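Local structure of myosin IE heavy chain (1LKX) at residues A[35-40]-A[54-59]; A[78-83]-A[583-588]. The protein is a single-headed myosin motor that binds actin filaments and hydrolyses ATP, an activity stimulated by actin, and may move membranes relative to actin. All coordinates share one frame; numbering follows the deposited sequence.

In the fold
Both contacts belong to the myosin motor domain and lie at one end of its central seven-stranded mixed sheet, their centres about 12 Å apart. Along the chain contact 1 closes first: the run leading into strand 38-40, outermost in the sheet, meets the loop that follows 45-48. Contact 2 joins pieces 500 residues apart, helix 77-91 and strand 581-588, the latter between strands 45-48 and 95-100. The two touch, Tyr40 against Ala79 and Tyr57 against Tyr78, so helix 77-91, half of contact 2, also packs on contact 1. Tyr57 touches the bound ADP and strand 581-588 falls within the actin-binding region, so a nucleotide-pocket residue and actin-binding sequence lie close at the sheet's end.

Contact 1: residues A[35-40]-A[54-59]; sequences DNIYTY and LNIYKE
The ADP pocket of the motor domain is bordered here by Tyr57, in the loop between strand 45-48 and helix 59-65, and this loop meets the entry to edge strand 38-40. A Schellman motif at Asp35, which has positive phi, ends helix 21-33 and turns the chain toward the strand. The two tyrosines then reach for each other tip to tip: Tyr38 OH and Tyr57 OH share a hydrogen bond of 2.5 Å in which either may be the donor, and each hydroxyl sits at the edge of the other's ring, near its plane. Ile56 CG1 takes the crowded position between backbone N and carbonyl carbon (chi1 76°), which lays it over the centre of the Tyr57 ring, 3.5 Å above the plane. From there Ile56 CD1 runs on to the edge of the Tyr38 ring, 4.0 Å from Tyr38 CE2. Beside the tyrosine pair, Ile37 and Leu54 meet through their methyl ends, and Ile37 CD1 also lies 3.9 Å from Ile56 CD1, so a small apolar cluster flanks the hydroxyl bridge. Lys113 makes a cation-pi contact with Tyr57, and His76 meets both tyrosine rings. Helix 77-91 packs alongside, Met77 on Tyr38 and Tyr78 on Tyr57, while Ile37 pairs through its backbone with Thr48 at the end of strand 45-48.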
loop_
_atom_site.group_PDB
_atom_site.type_symbol
_atom_site.label_atom_id
_atom_site.label_comp_id
_atom_site.label_asym_id
_atom_site.label_seq_id
_atom_site.Cartn_x
_atom_site.Cartn_y
_atom_site.Cartn_z
ATOM N N ASP A 35 -2.538 25.418 -7.702
ATOM C CA ASP A 35 -2.637 24.162 -8.429
ATOM C C ASP A 35 -1.328 23.599 -8.966
ATOM O O ASP A 35 -1.299 23.004 -10.040
ATOM C CB ASP A 35 -3.649 24.307 -9.565
ATOM C CG ASP A 35 -5.069 24.450 -9.055
ATOM O OD1 ASP A 35 -5.991 24.651 -9.882
ATOM O OD2 ASP A 35 -5.261 24.354 -7.820
ATOM N N ASN A 36 -0.246 23.783 -8.224
ATOM C CA ASN A 36 1.040 23.243 -8.632
ATOM C C ASN A 36 1.378 22.136 -7.656
ATOM O O ASN A 36 2.270 22.276 -6.823
ATOM C CB ASN A 36 2.108 24.328 -8.589
ATOM C CG ASN A 36 2.080 25.225 -9.816
ATOM O OD1 ASN A 36 2.497 24.822 -10.907
ATOM N ND2 ASN A 36 1.581 26.446 -9.645
ATOM N N ILE A 37 0.632 21.041 -7.764
ATOM C CA ILE A 37 0.782 19.879 -6.899
ATOM C C ILE A 37 2.219 19.379 -6.737
ATOM O O ILE A 37 2.676 19.101 -5.625
ATOM C CB ILE A 37 0.015 18.694 -7.450
ATOM C CG1 ILE A 37 -1.276 19.139 -8.111
ATOM C CG2 ILE A 37 -0.269 17.716 -6.349
ATOM C CD1 ILE A 37 -1.830 18.025 -8.994
ATOM N N TYR A 38 2.918 19.258 -7.858
ATOM C CA TYR A 38 4.269 18.722 -7.870
ATOM C C TYR A 38 5.427 19.695 -7.740
ATOM O O TYR A 38 5.424 20.772 -8.320
ATOM C CB TYR A 38 4.458 17.885 -9.141
ATOM C CG TYR A 38 3.409 16.812 -9.328
ATOM C CD1 TYR A 38 3.434 15.635 -8.571
ATOM C CD2 TYR A 38 2.371 16.992 -10.237
ATOM C CE1 TYR A 38 2.452 14.674 -8.720
ATOM C CE2 TYR A 38 1.384 16.044 -10.392
ATOM C CZ TYR A 38 1.429 14.890 -9.637
ATOM O OH TYR A 38 0.445 13.952 -9.827
ATOM N N THR A 39 6.429 19.272 -6.977
ATOM C CA THR A 39 7.643 20.041 -6.742
ATOM C C THR A 39 8.752 19.023 -6.515
ATOM O O THR A 39 8.505 17.953 -5.964
ATOM C CB THR A 39 7.520 20.921 -5.489
ATOM O OG1 THR A 39 6.289 21.643 -5.528
ATOM C CG2 THR A 39 8.653 21.915 -5.433
ATOM N N TYR A 40 9.968 19.352 -6.920
ATOM C CA TYR A 40 11.083 18.432 -6.764
ATOM C C TYR A 40 11.998 18.713 -5.586
ATOM O O TYR A 40 11.912 19.748 -4.951
ATOM C CB TYR A 40 11.965 18.444 -8.012
ATOM C CG TYR A 40 11.293 18.058 -9.304
ATOM C CD1 TYR A 40 10.594 16.862 -9.420
ATOM C CD2 TYR A 40 11.393 18.871 -10.424
ATOM C CE1 TYR A 40 10.015 16.486 -10.612
ATOM C CE2 TYR A 40 10.819 18.509 -11.622
ATOM C CZ TYR A 40 10.127 17.315 -11.711
ATOM O OH TYR A 40 9.512 16.975 -12.896
ATOM N N LEU A 54 -7.279 18.150 -11.934
ATOM C CA LEU A 54 -6.402 19.133 -12.553
ATOM C C LEU A 54 -6.114 18.584 -13.945
ATOM O O LEU A 54 -5.484 17.535 -14.096
ATOM C CB LEU A 54 -5.106 19.293 -11.756
ATOM C CG LEU A 54 -5.193 20.266 -10.584
ATOM C CD1 LEU A 54 -6.333 19.871 -9.673
ATOM C CD2 LEU A 54 -3.884 20.271 -9.825
ATOM N N ASN A 55 -6.596 19.280 -14.963
ATOM C CA ASN A 55 -6.399 18.817 -16.324
ATOM C C ASN A 55 -4.925 18.846 -16.713
ATOM O O ASN A 55 -4.521 19.610 -17.585
ATOM C CB ASN A 55 -7.232 19.666 -17.287
ATOM C CG ASN A 55 -7.567 18.926 -18.564
ATOM O OD1 ASN A 55 -8.036 17.786 -18.528
ATOM N ND2 ASN A 55 -7.336 19.572 -19.704
ATOM N N ILE A 56 -4.131 17.998 -16.066
ATOM C CA ILE A 56 -2.703 17.921 -16.339
ATOM C C ILE A 56 -2.240 16.486 -16.556
ATOM O O ILE A 56 -1.044 16.200 -16.523
ATOM C CB ILE A 56 -1.896 18.519 -15.186
ATOM C CG1 ILE A 56 -1.869 17.553 -14.011
ATOM C CG2 ILE A 56 -2.535 19.817 -14.745
ATOM C CD1 ILE A 56 -1.079 18.054 -12.847
ATOM N N TYR A 57 -3.191 15.586 -16.779
ATOM C CA TYR A 57 -2.865 14.188 -16.994
ATOM C C TYR A 57 -3.387 13.707 -18.338
ATOM O O TYR A 57 -3.838 12.572 -18.482
ATOM C CB TYR A 57 -3.453 13.349 -15.872
ATOM C CG TYR A 57 -2.987 13.767 -14.503
ATOM C CD1 TYR A 57 -1.659 13.612 -14.117
ATOM C CD2 TYR A 57 -3.881 14.319 -13.588
ATOM C CE1 TYR A 57 -1.233 13.993 -12.847
ATOM C CE2 TYR A 57 -3.469 14.706 -12.316
ATOM C CZ TYR A 57 -2.143 14.539 -11.949
ATOM O OH TYR A 57 -1.729 14.919 -10.688
ATOM N N LYS A 58 -3.308 14.585 -19.325
ATOM C CA LYS A 58 -3.753 14.281 -20.673
ATOM C C LYS A 58 -2.607 13.675 -21.472
ATOM O O LYS A 58 -1.443 14.013 -21.249
ATOM C CB LYS A 58 -4.216 15.561 -21.353
ATOM C CG LYS A 58 -5.287 16.312 -20.590
ATOM C CD LYS A 58 -5.537 17.703 -21.173
ATOM C CE LYS A 58 -4.502 18.732 -20.697
ATOM N NZ LYS A 58 -3.109 18.524 -21.205
ATOM N N GLU A 59 -2.942 12.785 -22.405
ATOM C CA GLU A 59 -1.950 12.123 -23.260
ATOM C C GLU A 59 -0.977 13.138 -23.865
ATOM O O GLU A 59 0.195 12.850 -24.080
ATOM C CB GLU A 59 -2.661 11.342 -24.370
ATOM C CG GLU A 59 -4.018 11.935 -24.764
ATOM C CD GLU A 59 -3.999 13.463 -24.873
ATOM O OE1 GLU A 59 -3.299 14.003 -25.761
ATOM O OE2 GLU A 59 -4.686 14.128 -24.061
#

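Contact 2: residues A[78-83]-A[583-588]; sequences YALAND and HYVRCI
Helix 77-91 packs on the central sheet of the motor domain, its residues 78-83 running nearly antiparallel to residues 583-588 of strand 581-588 (163°, axes 9.3 Å apart at closest). Leu80 CG is anti to the backbone N (chi1 -156°), which carries the branched end to the strand: it crosses His583 obliquely, CD1 coming 3.4 Å from His583 CB, and its CG lies 4.2 Å from Val585 CG2. Val97 and Val45, on the two strands flanking 581-588, also touch Leu80, so the leucine lies across three neighbouring strands. One helical turn on, Asp83 approaches the imidazole with its carboxylate almost perpendicular to the ring, the planes 86° apart. Negative charge so near may favour a protonated imidazole, and Asp43, close to the same carboxylate, may raise the pKa of Asp83. An alanine in place of Asp83 would remove the carboxylate from the CE1 edge of His583 and would probably weaken any electrostatic bias it gives the imidazole. The ring nitrogen next to CE1 is held by a hydrogen bond, His583 NE2 to Gln95 OE1, while Asp83 OD1 lies in the ring plane, 3.6 Å from His583 CE1.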
loop_
_atom_site.group_PDB
_atom_site.type_symbol
_atom_site.label_atom_id
_atom_site.label_comp_id
_atom_site.label_asym_id
_atom_site.label_seq_id
_atom_site.Cartn_x
_atom_site.Cartn_y
_atom_site.Cartn_z
ATOM N N TYR A 78 4.919 12.703 -14.246
ATOM C CA TYR A 78 5.414 12.077 -15.457
ATOM C C TYR A 78 6.915 12.080 -15.615
ATOM O O TYR A 78 7.488 11.141 -16.167
ATOM C CB TYR A 78 4.790 12.727 -16.671
ATOM C CG TYR A 78 3.312 12.476 -16.810
ATOM C CD1 TYR A 78 2.673 11.486 -16.077
ATOM C CD2 TYR A 78 2.545 13.232 -17.694
ATOM C CE1 TYR A 78 1.309 11.256 -16.221
ATOM C CE2 TYR A 78 1.174 13.009 -17.847
ATOM C CZ TYR A 78 0.564 12.025 -17.111
ATOM O OH TYR A 78 -0.785 11.816 -17.255
ATOM N N ALA A 79 7.553 13.137 -15.136
ATOM C CA ALA A 79 8.997 13.245 -15.243
ATOM C C ALA A 79 9.654 12.085 -14.509
ATOM O O ALA A 79 10.714 11.608 -14.899
ATOM C CB ALA A 79 9.455 14.562 -14.652
ATOM N N LEU A 80 9.013 11.634 -13.441
ATOM C CA LEU A 80 9.546 10.543 -12.654
ATOM C C LEU A 80 9.398 9.264 -13.459
ATOM O O LEU A 80 10.346 8.496 -13.609
ATOM C CB LEU A 80 8.784 10.438 -11.332
ATOM C CG LEU A 80 9.513 9.776 -10.157
ATOM C CD1 LEU A 80 9.438 8.257 -10.245
ATOM C CD2 LEU A 80 10.968 10.266 -10.158
ATOM N N ALA A 81 8.200 9.046 -13.989
ATOM C CA ALA A 81 7.939 7.858 -14.792
ATOM C C ALA A 81 8.884 7.840 -15.979
ATOM O O ALA A 81 9.503 6.820 -16.263
ATOM C CB ALA A 81 6.493 7.851 -15.278
ATOM N N ASN A 82 8.988 8.974 -16.671
ATOM C CA ASN A 82 9.865 9.073 -17.825
ATOM C C ASN A 82 11.299 8.693 -17.453
ATOM O O ASN A 82 11.955 7.963 -18.194
ATOM C CB ASN A 82 9.822 10.486 -18.413
ATOM C CG ASN A 82 10.686 10.630 -19.666
ATOM O OD1 ASN A 82 11.869 10.997 -19.602
ATOM N ND2 ASN A 82 10.095 10.329 -20.814
ATOM N N ASP A 83 11.796 9.170 -16.317
ATOM C CA ASP A 83 13.148 8.822 -15.925
ATOM C C ASP A 83 13.237 7.327 -15.673
ATOM O O ASP A 83 14.159 6.665 -16.150
ATOM C CB ASP A 83 13.563 9.557 -14.655
ATOM C CG ASP A 83 14.991 9.203 -14.210
ATOM O OD1 ASP A 83 15.400 9.605 -13.096
ATOM O OD2 ASP A 83 15.711 8.527 -14.977
ATOM N N HIS A 583 13.298 5.399 -7.290
ATOM C CA HIS A 583 12.662 6.600 -7.819
ATOM C C HIS A 583 11.675 6.892 -6.716
ATOM O O HIS A 583 10.867 6.033 -6.373
ATOM C CB HIS A 583 11.938 6.295 -9.121
ATOM C CG HIS A 583 12.861 5.976 -10.251
ATOM N ND1 HIS A 583 13.547 6.949 -10.947
ATOM C CD2 HIS A 583 13.254 4.790 -10.773
ATOM C CE1 HIS A 583 14.323 6.376 -11.851
ATOM N NE2 HIS A 583 14.165 5.067 -11.764
ATOM N N TYR A 584 11.739 8.087 -6.142
ATOM C CA TYR A 584 10.860 8.385 -5.028
ATOM C C TYR A 584 9.810 9.444 -5.261
ATOM O O TYR A 584 10.057 10.464 -5.901
ATOM C CB TYR A 584 11.690 8.770 -3.800
ATOM C CG TYR A 584 13.073 8.166 -3.769
ATOM C CD1 TYR A 584 14.123 8.737 -4.497
ATOM C CD2 TYR A 584 13.333 7.029 -3.014
ATOM C CE1 TYR A 584 15.401 8.187 -4.471
ATOM C CE2 TYR A 584 14.606 6.463 -2.974
ATOM C CZ TYR A 584 15.639 7.048 -3.706
ATOM O OH TYR A 584 16.909 6.500 -3.670
ATOM N N VAL A 585 8.624 9.171 -4.734
ATOM C CA VAL A 585 7.497 10.083 -4.802
ATOM C C VAL A 585 7.063 10.157 -3.364
ATOM O O VAL A 585 6.971 9.136 -2.718
ATOM C CB VAL A 585 6.317 9.520 -5.639
ATOM C CG1 VAL A 585 5.112 10.423 -5.527
ATOM C CG2 VAL A 585 6.716 9.410 -7.089
ATOM N N ARG A 586 6.827 11.350 -2.845
ATOM C CA ARG A 586 6.380 11.477 -1.466
ATOM C C ARG A 586 5.142 12.364 -1.428
ATOM O O ARG A 586 5.222 13.571 -1.666
ATOM C CB ARG A 586 7.493 12.059 -0.596
ATOM C CG ARG A 586 8.843 11.465 -0.914
ATOM C CD ARG A 586 9.704 11.372 0.314
ATOM N NE ARG A 586 9.171 10.380 1.234
ATOM C CZ ARG A 586 9.783 9.996 2.347
ATOM N NH1 ARG A 586 9.218 9.078 3.130
ATOM N NH2 ARG A 586 10.961 10.526 2.669
ATOM N N CYS A 587 3.998 11.751 -1.148
ATOM C CA CYS A 587 2.734 12.464 -1.084
ATOM C C CYS A 587 2.489 13.098 0.275
ATOM O O CYS A 587 2.753 12.485 1.320
ATOM C CB CYS A 587 1.584 11.517 -1.385
ATOM S SG CYS A 587 1.688 10.720 -2.979
ATOM N N ILE A 588 1.963 14.323 0.247
ATOM C CA ILE A 588 1.655 15.084 1.454
ATOM C C ILE A 588 0.156 15.328 1.463
ATOM O O ILE A 588 -0.386 15.842 0.495
ATOM C CB ILE A 588 2.335 16.466 1.447
ATOM C CG1 ILE A 588 3.780 16.363 0.931
ATOM C CG2 ILE A 588 2.263 17.066 2.837
ATOM C CD1 ILE A 588 4.725 15.580 1.808
#